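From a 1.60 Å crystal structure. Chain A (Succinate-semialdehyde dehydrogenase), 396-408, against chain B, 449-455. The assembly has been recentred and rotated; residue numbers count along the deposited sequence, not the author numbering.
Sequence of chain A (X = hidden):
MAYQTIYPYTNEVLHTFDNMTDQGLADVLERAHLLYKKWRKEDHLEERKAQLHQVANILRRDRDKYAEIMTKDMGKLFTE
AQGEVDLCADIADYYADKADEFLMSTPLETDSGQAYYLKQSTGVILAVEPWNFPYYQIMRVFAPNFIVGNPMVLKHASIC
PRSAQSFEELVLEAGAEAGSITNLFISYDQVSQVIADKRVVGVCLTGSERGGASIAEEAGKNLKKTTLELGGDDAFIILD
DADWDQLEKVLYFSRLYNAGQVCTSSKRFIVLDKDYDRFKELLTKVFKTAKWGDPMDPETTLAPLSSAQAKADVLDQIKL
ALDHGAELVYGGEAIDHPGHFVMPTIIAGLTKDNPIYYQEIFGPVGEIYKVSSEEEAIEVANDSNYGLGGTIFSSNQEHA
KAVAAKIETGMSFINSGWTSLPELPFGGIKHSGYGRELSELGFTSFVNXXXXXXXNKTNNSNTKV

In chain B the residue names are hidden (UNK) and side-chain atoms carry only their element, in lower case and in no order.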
# COMPACT_ATOMS: atom_id res chain seq x y z
N ASN A 396 -0.73 -23.87 27.33
CA ASN A 396 0.47 -23.16 27.76
C ASN A 396 0.62 -21.90 26.94
O ASN A 396 0.79 -21.97 25.72
CB ASN A 396 1.71 -24.05 27.63
CG ASN A 396 2.96 -23.38 28.16
OD1 ASN A 396 3.55 -22.52 27.51
ND2 ASN A 396 3.37 -23.77 29.36
N GLN A 397 0.55 -20.74 27.59
CA GLN A 397 0.51 -19.47 26.85
C GLN A 397 1.77 -19.19 26.05
O GLN A 397 1.69 -18.75 24.90
CB GLN A 397 0.18 -18.31 27.78
CG GLN A 397 -0.01 -16.98 27.06
CD GLN A 397 -0.73 -15.97 27.91
OE1 GLN A 397 -1.95 -16.03 28.06
NE2 GLN A 397 0.02 -15.05 28.50
N GLU A 398 2.94 -19.45 26.63
CA GLU A 398 4.19 -19.25 25.90
C GLU A 398 4.32 -20.20 24.71
O GLU A 398 4.84 -19.82 23.65
CB GLU A 398 5.40 -19.33 26.83
CG GLU A 398 5.53 -18.11 27.73
CD GLU A 398 5.63 -16.82 26.94
OE1 GLU A 398 6.53 -16.71 26.08
OE2 GLU A 398 4.79 -15.92 27.17
N HIS A 399 3.83 -21.43 24.88
CA HIS A 399 3.79 -22.43 23.80
C HIS A 399 2.91 -21.91 22.66
O HIS A 399 3.31 -21.94 21.48
CB HIS A 399 3.24 -23.75 24.35
CG HIS A 399 3.31 -24.91 23.39
ND1 HIS A 399 2.75 -26.14 23.67
CD2 HIS A 399 3.89 -25.03 22.17
CE1 HIS A 399 2.96 -26.96 22.66
NE2 HIS A 399 3.66 -26.32 21.74
N ALA A 400 1.72 -21.44 23.01
CA ALA A 400 0.78 -20.91 22.02
C ALA A 400 1.35 -19.72 21.25
O ALA A 400 1.23 -19.66 20.03
CB ALA A 400 -0.53 -20.52 22.70
N LYS A 401 1.96 -18.78 21.97
CA LYS A 401 2.53 -17.59 21.35
C LYS A 401 3.70 -17.94 20.43
O LYS A 401 3.88 -17.32 19.38
CB LYS A 401 3.00 -16.60 22.41
CG LYS A 401 1.88 -15.94 23.18
CD LYS A 401 2.39 -15.33 24.48
CE LYS A 401 3.37 -14.20 24.23
NZ LYS A 401 3.99 -13.66 25.48
N ALA A 402 4.48 -18.94 20.83
CA ALA A 402 5.66 -19.33 20.06
C ALA A 402 5.25 -19.97 18.74
O ALA A 402 5.83 -19.68 17.69
CB ALA A 402 6.54 -20.27 20.87
N VAL A 403 4.25 -20.85 18.79
CA VAL A 403 3.72 -21.44 17.56
C VAL A 403 3.04 -20.40 16.68
O VAL A 403 3.23 -20.40 15.46
CB VAL A 403 2.75 -22.60 17.87
CG1 VAL A 403 2.16 -23.13 16.58
CG2 VAL A 403 3.49 -23.71 18.60
N ALA A 404 2.27 -19.49 17.28
CA ALA A 404 1.59 -18.44 16.52
C ALA A 404 2.57 -17.64 15.66
O ALA A 404 2.30 -17.36 14.49
CB ALA A 404 0.83 -17.50 17.46
N ALA A 405 3.72 -17.29 16.24
CA ALA A 405 4.72 -16.48 15.53
C ALA A 405 5.26 -17.22 14.32
O ALA A 405 5.68 -16.60 13.34
CB ALA A 405 5.86 -16.10 16.47
N LYS A 406 5.24 -18.55 14.37
CA LYS A 406 5.76 -19.35 13.26
C LYS A 406 4.78 -19.49 12.09
O LYS A 406 5.15 -19.97 11.02
CB LYS A 406 6.20 -20.72 13.74
CG LYS A 406 7.39 -20.65 14.69
CD LYS A 406 7.76 -22.03 15.21
CE LYS A 406 9.00 -21.95 16.09
NZ LYS A 406 9.28 -23.28 16.71
N ILE A 407 3.53 -19.08 12.29
CA ILE A 407 2.53 -19.18 11.23
C ILE A 407 2.61 -17.97 10.30
O ILE A 407 2.65 -16.82 10.76
CB ILE A 407 1.09 -19.30 11.78
CG1 ILE A 407 1.01 -20.40 12.84
CG2 ILE A 407 0.12 -19.61 10.65
CD1 ILE A 407 1.53 -21.75 12.37
N GLU A 408 2.64 -18.24 9.00
CA GLU A 408 2.64 -17.20 7.98
C GLU A 408 1.20 -16.73 7.75
O GLU A 408 0.48 -17.26 6.89
CB GLU A 408 3.25 -17.74 6.68
CG GLU A 408 4.73 -18.05 6.82
CD GLU A 408 5.35 -18.60 5.55
OE1 GLU A 408 4.61 -19.15 4.71
OE2 GLU A 408 6.58 -18.48 5.41
N UNK B 449 2.39 -7.26 9.61
CA UNK B 449 1.97 -6.81 10.93
C UNK B 449 1.02 -7.89 11.45
O UNK B 449 -0.15 -7.94 11.07
c UNK B 449 2.31 -4.35 10.47
o UNK B 449 1.97 -2.06 9.95
c UNK B 449 1.71 -3.24 9.63
o UNK B 449 0.99 -3.55 8.65
c UNK B 449 1.31 -5.44 10.83
N UNK B 450 1.56 -8.75 12.31
CA UNK B 450 0.93 -10.02 12.65
C UNK B 450 0.34 -9.94 14.05
O UNK B 450 1.08 -9.94 15.04
c UNK B 450 1.99 -11.14 12.54
c UNK B 450 1.59 -14.71 13.06
n UNK B 450 2.27 -13.64 12.70
c UNK B 450 1.49 -12.52 12.86
c UNK B 450 0.29 -12.96 13.32
n UNK B 450 0.38 -14.33 13.43
N UNK B 451 -0.98 -9.85 14.11
CA UNK B 451 -1.70 -9.80 15.38
C UNK B 451 -1.70 -11.13 16.12
O UNK B 451 -1.98 -12.17 15.53
c UNK B 451 -4.13 -9.51 16.31
c UNK B 451 -3.16 -9.40 15.14
c UNK B 451 -3.80 -8.51 17.40
c UNK B 451 -5.56 -9.33 15.81
N UNK B 452 -1.40 -11.08 17.42
CA UNK B 452 -1.67 -12.21 18.30
C UNK B 452 -2.68 -11.72 19.32
O UNK B 452 -2.42 -10.72 20.01
c UNK B 452 1.19 -13.04 17.08
c UNK B 452 0.38 -13.69 18.16
c UNK B 452 -0.41 -12.71 19.03
c UNK B 452 -0.80 -13.46 20.30
N UNK B 453 -3.83 -12.38 19.41
CA UNK B 453 -4.87 -11.98 20.34
C UNK B 453 -5.23 -13.12 21.28
O UNK B 453 -5.54 -14.22 20.83
c UNK B 453 -9.47 -11.41 21.37
c UNK B 453 -6.10 -11.48 19.60
c UNK B 453 -8.44 -11.77 20.51
c UNK B 453 -7.23 -11.09 20.53
c UNK B 453 -9.30 -10.36 22.25
c UNK B 453 -7.08 -10.04 21.44
o UNK B 453 -10.31 -10.00 23.10
c UNK B 453 -8.11 -9.68 22.29
N UNK B 454 -5.18 -12.84 22.58
CA UNK B 454 -5.54 -13.80 23.62
C UNK B 454 -6.69 -13.25 24.45
O UNK B 454 -6.48 -12.42 25.33
c UNK B 454 -1.82 -14.46 24.63
c UNK B 454 -4.68 -15.23 25.52
c UNK B 454 -4.36 -14.07 24.57
c UNK B 454 -3.09 -14.36 23.77
N UNK B 455 -7.93 -13.69 24.15
CA UNK B 455 -9.07 -13.17 24.90
C UNK B 455 -9.08 -13.66 26.34
O UNK B 455 -8.59 -14.75 26.63
c UNK B 455 -10.28 -13.72 24.12
c UNK B 455 -9.76 -14.90 23.37
c UNK B 455 -8.33 -14.60 23.06

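Position 449 opens the stretch, in a strand already under way, with a side chain of three carbons, the third carrying two oxygens: a carboxylate at the end of a two-carbon spacer. Nothing on it comes within 11 Å of the helix stretch, so composition alone identifies Glu B449.

Position 450 turns the other way. One carbon leads to a five-membered ring of three carbons and two nitrogens, and the CA-to-CB bond points toward chain A. The ring carbon lying between the two nitrogens sits 3.1 Å from the backbone O of Ala A404, close to the ring plane, and 3.3 Å from the backbone O of Ile A407. An imidazole is the match: His B450. The approaching atom is CE1, polarized by its two nitrogen neighbours and therefore well suited to face carbonyl oxygens, although no hydrogen bond joins the two stretches here. Both ND1 and NE2 are hydrogen-bonded elsewhere in the structure.

At position 451 there are four carbons, forked at the second, and they stay more than 9 Å from the helix stretch. That branching defines Leu B451, whose side chain is buried without help from this contact.

Position 452 points toward the helix again. Its four carbons fork at the first, with one arm two carbons long, and the inner carbon of that arm lies 3.9 Å from CB of Ala A404. This is Ile B452, and the touching atom is CG1. The CA atoms of Ala A404 and Ile B452 are 7.3 Å apart.

Position 453 carries one carbon, then a six-carbon ring bearing an oxygen, out of reach of the helix stretch: Tyr B453, its OH bonded elsewhere.

Position 454 has four carbons and points toward chain A. The fork at the first carbon, with one two-carbon arm, makes this Ile B454, and the tip of that arm is CD1, 3.8 Å from OE1 of Gln A397 and 4.2 Å from CG of Lys A401. With chi1 in m and chi2 in t, the long arm is extended. Lys A401 offers its aliphatic stem while its NZ pairs with OE2 of Glu A398 at 2.9 Å in a salt bridge.

Position 455 closes three carbons onto its own backbone N, which makes it Pro B455; it does not touch the helix stretch.

The contact works by alternation. Strand geometry sends 450, 452 and 454 toward the helix and leaves the residues between them out of its reach. The two elements run nearly antiparallel, at 156°, with axes 9.5 Å apart at closest approach, so His B450 meets the C-terminal part of chain A's stretch while Ile B454 meets the N-terminal part of the helix. The rule to read is one of fit: an alanine facing an isoleucine, a lysine stem and a glutamine OE1 beside another, and an imidazole edge at a backbone carbonyl. The two stretches bury 289 Å², both sides summed, without a cross-stretch hydrogen bond.

Chain B (449-455) EHLIYIP
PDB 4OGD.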